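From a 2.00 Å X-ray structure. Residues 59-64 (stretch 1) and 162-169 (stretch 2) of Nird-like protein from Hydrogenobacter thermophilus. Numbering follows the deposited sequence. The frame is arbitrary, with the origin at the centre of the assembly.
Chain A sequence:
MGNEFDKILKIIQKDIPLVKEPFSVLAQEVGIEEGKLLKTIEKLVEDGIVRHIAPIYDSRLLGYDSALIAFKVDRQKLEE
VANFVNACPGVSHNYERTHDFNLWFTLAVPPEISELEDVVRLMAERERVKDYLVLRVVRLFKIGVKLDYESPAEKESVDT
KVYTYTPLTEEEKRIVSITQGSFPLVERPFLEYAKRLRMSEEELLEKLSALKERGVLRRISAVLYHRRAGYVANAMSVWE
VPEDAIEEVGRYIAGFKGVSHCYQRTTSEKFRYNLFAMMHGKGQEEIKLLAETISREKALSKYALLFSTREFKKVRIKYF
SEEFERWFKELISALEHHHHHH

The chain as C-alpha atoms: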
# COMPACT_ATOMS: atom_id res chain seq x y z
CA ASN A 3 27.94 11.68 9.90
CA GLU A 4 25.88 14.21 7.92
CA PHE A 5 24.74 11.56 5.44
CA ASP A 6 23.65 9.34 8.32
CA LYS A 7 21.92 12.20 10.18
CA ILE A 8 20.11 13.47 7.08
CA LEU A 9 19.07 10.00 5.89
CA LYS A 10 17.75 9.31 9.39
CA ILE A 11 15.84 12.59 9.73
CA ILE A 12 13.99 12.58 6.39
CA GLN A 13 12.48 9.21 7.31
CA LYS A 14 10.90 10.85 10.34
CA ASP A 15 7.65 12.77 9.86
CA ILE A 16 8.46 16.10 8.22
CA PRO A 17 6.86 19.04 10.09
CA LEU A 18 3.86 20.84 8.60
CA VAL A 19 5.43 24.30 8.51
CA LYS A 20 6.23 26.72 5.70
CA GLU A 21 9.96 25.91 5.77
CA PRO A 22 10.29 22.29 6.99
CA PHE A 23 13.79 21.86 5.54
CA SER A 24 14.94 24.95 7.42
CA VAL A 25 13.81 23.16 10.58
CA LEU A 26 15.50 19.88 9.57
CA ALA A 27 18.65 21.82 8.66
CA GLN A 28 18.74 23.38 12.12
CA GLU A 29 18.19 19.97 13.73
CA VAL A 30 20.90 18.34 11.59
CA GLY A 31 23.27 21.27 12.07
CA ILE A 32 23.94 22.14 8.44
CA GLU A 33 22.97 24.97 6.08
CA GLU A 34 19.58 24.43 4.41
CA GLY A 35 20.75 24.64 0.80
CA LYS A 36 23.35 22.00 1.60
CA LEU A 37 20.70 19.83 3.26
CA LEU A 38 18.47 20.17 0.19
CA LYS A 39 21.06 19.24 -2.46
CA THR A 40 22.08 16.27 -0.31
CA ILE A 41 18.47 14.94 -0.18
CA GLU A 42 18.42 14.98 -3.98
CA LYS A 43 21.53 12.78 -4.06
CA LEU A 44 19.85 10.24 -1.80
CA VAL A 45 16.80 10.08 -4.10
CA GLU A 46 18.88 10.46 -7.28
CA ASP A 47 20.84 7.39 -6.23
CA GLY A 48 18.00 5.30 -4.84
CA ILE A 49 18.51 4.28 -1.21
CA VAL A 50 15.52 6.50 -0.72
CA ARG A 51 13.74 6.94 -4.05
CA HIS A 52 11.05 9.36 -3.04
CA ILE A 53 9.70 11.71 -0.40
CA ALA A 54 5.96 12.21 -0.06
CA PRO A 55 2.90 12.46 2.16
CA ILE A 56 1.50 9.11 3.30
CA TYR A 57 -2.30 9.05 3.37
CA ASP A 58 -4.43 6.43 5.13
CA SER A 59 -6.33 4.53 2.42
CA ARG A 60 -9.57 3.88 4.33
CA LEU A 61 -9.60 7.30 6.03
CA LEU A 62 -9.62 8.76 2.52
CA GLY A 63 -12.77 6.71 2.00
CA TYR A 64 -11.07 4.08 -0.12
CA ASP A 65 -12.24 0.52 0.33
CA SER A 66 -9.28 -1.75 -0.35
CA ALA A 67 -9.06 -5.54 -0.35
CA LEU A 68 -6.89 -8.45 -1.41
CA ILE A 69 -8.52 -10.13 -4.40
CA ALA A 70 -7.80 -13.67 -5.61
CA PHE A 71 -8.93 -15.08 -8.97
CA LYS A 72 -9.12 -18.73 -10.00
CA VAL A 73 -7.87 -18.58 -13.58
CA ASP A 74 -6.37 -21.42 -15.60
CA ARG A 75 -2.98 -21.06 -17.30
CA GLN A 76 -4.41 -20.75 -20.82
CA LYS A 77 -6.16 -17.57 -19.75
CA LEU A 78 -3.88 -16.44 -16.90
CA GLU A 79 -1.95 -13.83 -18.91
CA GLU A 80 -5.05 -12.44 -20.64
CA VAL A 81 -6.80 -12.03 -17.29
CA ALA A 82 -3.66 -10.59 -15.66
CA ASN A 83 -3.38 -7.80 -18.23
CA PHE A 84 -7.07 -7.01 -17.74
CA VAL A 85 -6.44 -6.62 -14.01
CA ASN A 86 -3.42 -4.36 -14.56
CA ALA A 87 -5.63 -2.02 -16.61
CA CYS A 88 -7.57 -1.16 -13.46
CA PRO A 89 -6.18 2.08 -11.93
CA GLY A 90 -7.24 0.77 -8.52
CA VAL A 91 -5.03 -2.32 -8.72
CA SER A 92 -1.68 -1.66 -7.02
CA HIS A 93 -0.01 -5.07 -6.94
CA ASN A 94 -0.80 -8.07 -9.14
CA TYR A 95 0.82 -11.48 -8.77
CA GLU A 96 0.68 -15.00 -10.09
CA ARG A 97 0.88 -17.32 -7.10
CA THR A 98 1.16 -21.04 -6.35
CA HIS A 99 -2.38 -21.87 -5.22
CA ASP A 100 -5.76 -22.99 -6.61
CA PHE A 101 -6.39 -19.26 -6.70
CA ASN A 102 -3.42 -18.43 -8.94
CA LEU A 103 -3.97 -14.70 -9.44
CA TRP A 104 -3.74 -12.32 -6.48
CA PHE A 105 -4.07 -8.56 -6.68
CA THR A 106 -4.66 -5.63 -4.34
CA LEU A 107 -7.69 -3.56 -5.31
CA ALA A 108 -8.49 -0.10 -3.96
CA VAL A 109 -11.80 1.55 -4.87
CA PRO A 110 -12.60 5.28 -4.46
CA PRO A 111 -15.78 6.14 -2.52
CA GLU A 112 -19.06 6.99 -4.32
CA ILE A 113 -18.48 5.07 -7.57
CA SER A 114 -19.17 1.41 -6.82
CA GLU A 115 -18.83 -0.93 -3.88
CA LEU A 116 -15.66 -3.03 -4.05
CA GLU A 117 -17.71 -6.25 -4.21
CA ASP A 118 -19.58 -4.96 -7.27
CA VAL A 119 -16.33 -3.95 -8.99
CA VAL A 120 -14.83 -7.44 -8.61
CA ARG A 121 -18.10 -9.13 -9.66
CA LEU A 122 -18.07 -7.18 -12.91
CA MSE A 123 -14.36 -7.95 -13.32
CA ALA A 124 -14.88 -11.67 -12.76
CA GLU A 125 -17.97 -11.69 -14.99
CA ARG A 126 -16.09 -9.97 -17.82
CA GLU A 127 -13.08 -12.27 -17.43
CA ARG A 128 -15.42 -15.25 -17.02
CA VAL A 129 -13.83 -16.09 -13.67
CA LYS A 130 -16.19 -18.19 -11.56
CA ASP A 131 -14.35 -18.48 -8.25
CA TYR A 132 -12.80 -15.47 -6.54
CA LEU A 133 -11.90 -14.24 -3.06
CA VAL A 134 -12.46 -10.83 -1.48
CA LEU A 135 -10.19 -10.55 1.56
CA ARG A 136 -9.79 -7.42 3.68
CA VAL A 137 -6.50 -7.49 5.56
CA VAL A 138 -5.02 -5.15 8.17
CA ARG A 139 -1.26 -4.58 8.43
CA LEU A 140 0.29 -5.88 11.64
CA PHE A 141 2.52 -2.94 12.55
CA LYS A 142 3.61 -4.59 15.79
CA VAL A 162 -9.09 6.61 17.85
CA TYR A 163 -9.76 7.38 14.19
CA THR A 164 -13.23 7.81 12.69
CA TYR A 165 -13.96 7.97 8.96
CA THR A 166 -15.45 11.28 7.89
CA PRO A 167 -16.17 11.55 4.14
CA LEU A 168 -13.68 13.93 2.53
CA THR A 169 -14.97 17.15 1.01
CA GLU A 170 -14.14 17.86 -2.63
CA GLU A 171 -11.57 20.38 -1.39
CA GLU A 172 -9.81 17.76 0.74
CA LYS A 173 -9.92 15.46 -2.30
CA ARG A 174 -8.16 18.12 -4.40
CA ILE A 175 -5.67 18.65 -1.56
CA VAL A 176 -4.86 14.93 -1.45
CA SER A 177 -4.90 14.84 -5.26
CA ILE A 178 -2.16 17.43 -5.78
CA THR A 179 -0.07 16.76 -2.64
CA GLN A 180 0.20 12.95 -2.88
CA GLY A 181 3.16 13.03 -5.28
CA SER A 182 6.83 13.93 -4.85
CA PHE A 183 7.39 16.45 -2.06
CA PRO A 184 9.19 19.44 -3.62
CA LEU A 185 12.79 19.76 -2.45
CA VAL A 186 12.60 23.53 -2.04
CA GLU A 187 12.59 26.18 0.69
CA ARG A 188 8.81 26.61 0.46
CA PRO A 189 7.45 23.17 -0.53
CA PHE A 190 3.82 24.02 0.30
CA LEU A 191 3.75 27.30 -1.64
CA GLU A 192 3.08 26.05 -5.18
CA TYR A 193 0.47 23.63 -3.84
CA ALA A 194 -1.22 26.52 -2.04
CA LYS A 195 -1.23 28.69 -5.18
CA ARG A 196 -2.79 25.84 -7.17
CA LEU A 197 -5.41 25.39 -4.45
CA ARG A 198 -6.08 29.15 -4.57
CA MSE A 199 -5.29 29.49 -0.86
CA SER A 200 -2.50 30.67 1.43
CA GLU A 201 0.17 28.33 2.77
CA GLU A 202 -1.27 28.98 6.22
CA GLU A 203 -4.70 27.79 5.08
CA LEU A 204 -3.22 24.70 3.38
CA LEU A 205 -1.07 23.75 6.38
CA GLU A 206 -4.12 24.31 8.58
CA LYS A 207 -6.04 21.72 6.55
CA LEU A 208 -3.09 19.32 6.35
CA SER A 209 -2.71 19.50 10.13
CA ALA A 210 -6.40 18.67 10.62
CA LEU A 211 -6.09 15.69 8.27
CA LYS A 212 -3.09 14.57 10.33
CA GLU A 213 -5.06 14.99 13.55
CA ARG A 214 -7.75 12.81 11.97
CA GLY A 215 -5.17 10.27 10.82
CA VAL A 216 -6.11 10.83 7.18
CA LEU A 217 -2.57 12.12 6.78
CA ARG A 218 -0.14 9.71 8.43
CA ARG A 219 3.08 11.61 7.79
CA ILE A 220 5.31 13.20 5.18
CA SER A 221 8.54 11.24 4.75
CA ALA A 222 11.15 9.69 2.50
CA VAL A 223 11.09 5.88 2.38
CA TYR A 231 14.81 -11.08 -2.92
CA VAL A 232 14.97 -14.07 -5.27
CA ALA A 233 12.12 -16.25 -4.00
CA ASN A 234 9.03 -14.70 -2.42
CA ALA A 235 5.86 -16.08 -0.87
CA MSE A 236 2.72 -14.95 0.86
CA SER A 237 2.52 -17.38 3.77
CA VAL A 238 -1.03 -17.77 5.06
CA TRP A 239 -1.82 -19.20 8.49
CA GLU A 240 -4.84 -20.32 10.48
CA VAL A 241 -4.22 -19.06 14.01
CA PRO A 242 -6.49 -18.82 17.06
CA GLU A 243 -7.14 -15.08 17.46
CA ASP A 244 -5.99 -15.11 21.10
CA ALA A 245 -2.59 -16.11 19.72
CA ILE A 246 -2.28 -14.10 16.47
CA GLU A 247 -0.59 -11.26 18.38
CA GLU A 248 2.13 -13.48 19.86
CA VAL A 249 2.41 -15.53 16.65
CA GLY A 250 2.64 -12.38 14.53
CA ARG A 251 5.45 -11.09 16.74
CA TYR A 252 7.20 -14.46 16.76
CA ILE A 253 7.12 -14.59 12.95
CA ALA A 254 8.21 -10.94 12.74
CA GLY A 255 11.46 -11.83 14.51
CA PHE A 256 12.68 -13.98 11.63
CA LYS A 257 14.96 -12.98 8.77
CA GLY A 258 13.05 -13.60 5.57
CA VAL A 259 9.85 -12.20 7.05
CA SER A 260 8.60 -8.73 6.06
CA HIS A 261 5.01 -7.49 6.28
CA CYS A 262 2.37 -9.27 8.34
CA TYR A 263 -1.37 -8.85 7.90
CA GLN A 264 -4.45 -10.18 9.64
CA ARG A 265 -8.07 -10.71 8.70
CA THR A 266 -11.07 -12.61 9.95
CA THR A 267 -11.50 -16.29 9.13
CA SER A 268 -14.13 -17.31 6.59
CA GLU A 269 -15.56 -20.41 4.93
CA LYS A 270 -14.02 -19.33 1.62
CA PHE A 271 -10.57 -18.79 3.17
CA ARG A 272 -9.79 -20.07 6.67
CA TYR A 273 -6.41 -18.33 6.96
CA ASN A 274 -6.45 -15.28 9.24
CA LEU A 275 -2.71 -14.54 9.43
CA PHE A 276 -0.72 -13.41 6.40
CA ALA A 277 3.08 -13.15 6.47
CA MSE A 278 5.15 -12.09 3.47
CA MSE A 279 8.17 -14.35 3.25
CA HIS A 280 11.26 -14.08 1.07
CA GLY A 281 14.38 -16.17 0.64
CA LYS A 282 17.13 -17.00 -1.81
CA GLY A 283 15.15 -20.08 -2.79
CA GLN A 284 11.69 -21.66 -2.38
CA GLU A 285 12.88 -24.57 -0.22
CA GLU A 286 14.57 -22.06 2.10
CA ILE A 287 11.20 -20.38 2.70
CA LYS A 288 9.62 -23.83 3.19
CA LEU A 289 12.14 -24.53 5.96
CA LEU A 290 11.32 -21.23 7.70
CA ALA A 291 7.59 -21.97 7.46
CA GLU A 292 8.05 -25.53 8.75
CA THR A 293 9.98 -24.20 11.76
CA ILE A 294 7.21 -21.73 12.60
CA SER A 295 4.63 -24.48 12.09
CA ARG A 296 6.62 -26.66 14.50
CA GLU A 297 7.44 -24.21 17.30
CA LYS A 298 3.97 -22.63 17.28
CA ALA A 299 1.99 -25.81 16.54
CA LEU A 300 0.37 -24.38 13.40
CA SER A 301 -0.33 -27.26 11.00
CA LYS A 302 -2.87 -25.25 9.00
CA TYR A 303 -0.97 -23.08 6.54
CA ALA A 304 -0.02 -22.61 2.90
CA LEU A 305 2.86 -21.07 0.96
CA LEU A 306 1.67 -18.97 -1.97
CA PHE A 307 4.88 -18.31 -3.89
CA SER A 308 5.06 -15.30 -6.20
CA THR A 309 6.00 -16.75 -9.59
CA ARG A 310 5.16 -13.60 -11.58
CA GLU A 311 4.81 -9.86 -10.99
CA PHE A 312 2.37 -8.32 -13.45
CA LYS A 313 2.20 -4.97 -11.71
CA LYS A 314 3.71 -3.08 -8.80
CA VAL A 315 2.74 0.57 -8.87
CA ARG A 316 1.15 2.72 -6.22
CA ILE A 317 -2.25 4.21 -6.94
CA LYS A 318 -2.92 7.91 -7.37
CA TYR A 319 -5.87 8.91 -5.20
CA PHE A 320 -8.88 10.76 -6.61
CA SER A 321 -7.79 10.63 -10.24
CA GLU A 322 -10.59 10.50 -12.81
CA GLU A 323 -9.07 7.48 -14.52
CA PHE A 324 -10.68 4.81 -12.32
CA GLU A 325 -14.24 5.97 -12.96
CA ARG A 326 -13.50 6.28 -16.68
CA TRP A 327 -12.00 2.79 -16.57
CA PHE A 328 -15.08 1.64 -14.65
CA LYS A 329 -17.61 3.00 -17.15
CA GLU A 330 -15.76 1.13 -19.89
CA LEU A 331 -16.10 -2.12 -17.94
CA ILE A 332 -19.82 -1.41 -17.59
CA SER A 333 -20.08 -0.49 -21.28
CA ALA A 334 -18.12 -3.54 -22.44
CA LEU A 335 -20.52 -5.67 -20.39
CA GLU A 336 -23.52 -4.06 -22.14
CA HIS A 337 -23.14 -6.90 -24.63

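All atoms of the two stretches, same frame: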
# COMPACT_ATOMS: atom_id res chain seq x y z
N SER A 59 -5.41 4.95 3.48
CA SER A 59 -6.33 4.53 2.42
C SER A 59 -7.81 4.60 2.82
O SER A 59 -8.60 5.24 2.13
CB SER A 59 -5.97 3.11 1.95
OG SER A 59 -6.87 2.66 0.95
N ARG A 60 -8.17 3.94 3.91
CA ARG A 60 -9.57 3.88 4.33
C ARG A 60 -10.09 5.21 4.88
O ARG A 60 -11.28 5.52 4.76
CB ARG A 60 -9.82 2.74 5.31
CG ARG A 60 -8.90 2.71 6.52
CD ARG A 60 -9.39 1.70 7.56
NE ARG A 60 -10.71 2.06 8.07
CZ ARG A 60 -10.92 2.84 9.12
NH1 ARG A 60 -9.89 3.34 9.79
NH2 ARG A 60 -12.16 3.11 9.51
N LEU A 61 -9.21 6.00 5.50
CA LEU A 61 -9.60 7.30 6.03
C LEU A 61 -9.84 8.31 4.90
O LEU A 61 -10.50 9.33 5.10
CB LEU A 61 -8.56 7.81 7.04
CG LEU A 61 -8.56 7.01 8.34
CD1 LEU A 61 -7.44 7.43 9.28
CD2 LEU A 61 -9.91 7.15 9.03
N LEU A 62 -9.30 8.00 3.72
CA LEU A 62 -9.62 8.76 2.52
C LEU A 62 -11.01 8.39 2.03
O LEU A 62 -11.64 9.14 1.28
CB LEU A 62 -8.59 8.49 1.42
CG LEU A 62 -7.17 9.01 1.62
CD1 LEU A 62 -6.24 8.56 0.50
CD2 LEU A 62 -7.17 10.52 1.74
N GLY A 63 -11.48 7.22 2.45
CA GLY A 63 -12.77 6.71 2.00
C GLY A 63 -12.60 5.60 0.99
O GLY A 63 -13.58 5.13 0.40
N TYR A 64 -11.36 5.19 0.78
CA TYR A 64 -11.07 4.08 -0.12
C TYR A 64 -11.32 2.75 0.56
O TYR A 64 -10.81 2.49 1.65
CB TYR A 64 -9.63 4.15 -0.64
CG TYR A 64 -9.47 4.95 -1.91
CD1 TYR A 64 -9.54 6.33 -1.91
CD2 TYR A 64 -9.24 4.31 -3.12
CE1 TYR A 64 -9.38 7.06 -3.07
CE2 TYR A 64 -9.08 5.03 -4.29
CZ TYR A 64 -9.16 6.40 -4.26
OH TYR A 64 -9.00 7.13 -5.42
N VAL A 162 -8.32 7.46 18.76
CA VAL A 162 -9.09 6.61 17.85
C VAL A 162 -9.53 7.38 16.61
O VAL A 162 -9.93 8.54 16.70
CB VAL A 162 -10.31 5.99 18.55
CG1 VAL A 162 -9.88 4.89 19.51
CG2 VAL A 162 -11.11 7.05 19.29
N TYR A 163 -9.47 6.72 15.46
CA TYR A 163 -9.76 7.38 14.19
C TYR A 163 -11.12 7.01 13.61
O TYR A 163 -11.46 5.83 13.51
CB TYR A 163 -8.64 7.09 13.18
CG TYR A 163 -7.31 7.67 13.60
CD1 TYR A 163 -7.22 8.97 14.09
CD2 TYR A 163 -6.15 6.91 13.53
CE1 TYR A 163 -6.01 9.50 14.48
CE2 TYR A 163 -4.93 7.44 13.92
CZ TYR A 163 -4.87 8.74 14.40
OH TYR A 163 -3.66 9.27 14.79
N THR A 164 -11.89 8.02 13.24
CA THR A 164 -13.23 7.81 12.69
C THR A 164 -13.31 8.35 11.26
O THR A 164 -12.88 9.47 10.99
CB THR A 164 -14.30 8.51 13.56
OG1 THR A 164 -14.17 8.06 14.92
CG2 THR A 164 -15.69 8.18 13.05
N TYR A 165 -13.85 7.55 10.35
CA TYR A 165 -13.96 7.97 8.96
C TYR A 165 -15.02 9.04 8.75
O TYR A 165 -16.21 8.81 8.93
CB TYR A 165 -14.25 6.78 8.04
CG TYR A 165 -14.62 7.21 6.63
CD1 TYR A 165 -13.78 8.02 5.89
CD2 TYR A 165 -15.82 6.80 6.05
CE1 TYR A 165 -14.11 8.43 4.62
CE2 TYR A 165 -16.16 7.20 4.77
CZ TYR A 165 -15.30 8.01 4.06
OH TYR A 165 -15.62 8.41 2.78
N THR A 166 -14.56 10.23 8.36
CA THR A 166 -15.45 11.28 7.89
C THR A 166 -15.20 11.46 6.40
O THR A 166 -14.06 11.65 5.99
CB THR A 166 -15.20 12.62 8.61
OG1 THR A 166 -15.42 12.46 10.02
CG2 THR A 166 -16.15 13.69 8.08
N PRO A 167 -16.27 11.36 5.59
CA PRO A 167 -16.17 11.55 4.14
C PRO A 167 -15.45 12.85 3.79
O PRO A 167 -15.78 13.90 4.32
CB PRO A 167 -17.63 11.63 3.71
CG PRO A 167 -18.36 10.78 4.70
CD PRO A 167 -17.64 11.00 6.01
N LEU A 168 -14.46 12.76 2.91
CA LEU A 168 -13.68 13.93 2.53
C LEU A 168 -14.49 14.86 1.63
O LEU A 168 -15.21 14.41 0.74
CB LEU A 168 -12.38 13.52 1.83
CG LEU A 168 -11.15 13.28 2.71
CD1 LEU A 168 -11.40 12.20 3.75
CD2 LEU A 168 -9.93 12.93 1.87
N THR A 169 -14.37 16.15 1.88
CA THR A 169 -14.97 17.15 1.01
C THR A 169 -14.21 17.16 -0.31
O THR A 169 -13.12 16.60 -0.41
CB THR A 169 -14.92 18.56 1.63
OG1 THR A 169 -13.56 19.02 1.69
CG2 THR A 169 -15.50 18.55 3.03
O HOH W 1 -14.20 10.43 1.17

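Residues 162-169 run as an extended, irregular segment past a compact turn formed by residues 59-64, and the two bury 376 Å² between them, counting both sides. No direct hydrogen bond crosses the contact, which rests on van der Waals packing and one bridging water. The turn is held by its own backbone: Gly63 N donates to Arg60 O (2.9 Å) and Tyr64 N to Ser59 O (3.1 Å), while the bond from Leu62 N to Ser59 O is weak at 3.3 Å.

Val162 lies out of reach, so the contact begins at Tyr163. Its CA-to-CB bond points toward the turn, placing CB 4.1 Å from Leu61 CD1, but the end of the side chain then leads away. At Thr164 the side chain points away, and it is the main chain that meets the turn, with Thr164 C 4.2 Å from Leu61 CD2. The buried Leu61 side chain thus reaches along consecutive residues of the extended segment, although its own CA-to-CB bond points away from it.

Tyr165 makes the most extensive contact from this segment. The CA atoms of the two stretches come closest here, with Tyr165 CA 5.3 Å from Leu61 CA. The side chain sets out sideways, and with chi1 at 169° (t) its ring is carried along the turn. Leu61 O lies at the ring edge, near the ring plane, 3.6 Å from Tyr165 CD1; Arg60 O is 3.7 Å from the same Tyr165 CD1 but oblique to the ring. Farther out, Tyr165 CE1 approaches Gly63 CA to 3.4 Å. The absence of a side chain at Gly63 matters, since an ideal CB would sit only 2.5 Å from Tyr165 OH, a clash. The positive phi of Gly63 (105°) independently calls for glycine, because a CB would also be jammed against the preceding carbonyl oxygen.

Thr166 and Pro167 both direct their side chains away and add little. Leu168 turns back toward the turn, its buried side chain placing CD1 3.3 Å from Leu61 O and CD2 3.7 Å from Leu62 CD2. The latter is an apolar contact between two buried leucines. Water 1 joins the two stretches near the end of the Tyr165 side chain: it donates to Leu62 O (2.9 Å from the water O), accepts from Leu168 N (2.9 Å from the water O), and is hydrogen-bonded to Tyr165 OH (2.9 Å from the water O). Polar backbone groups from both stretches are thereby satisfied without meeting directly. Thr169 leaves the contact and caps the helix that follows.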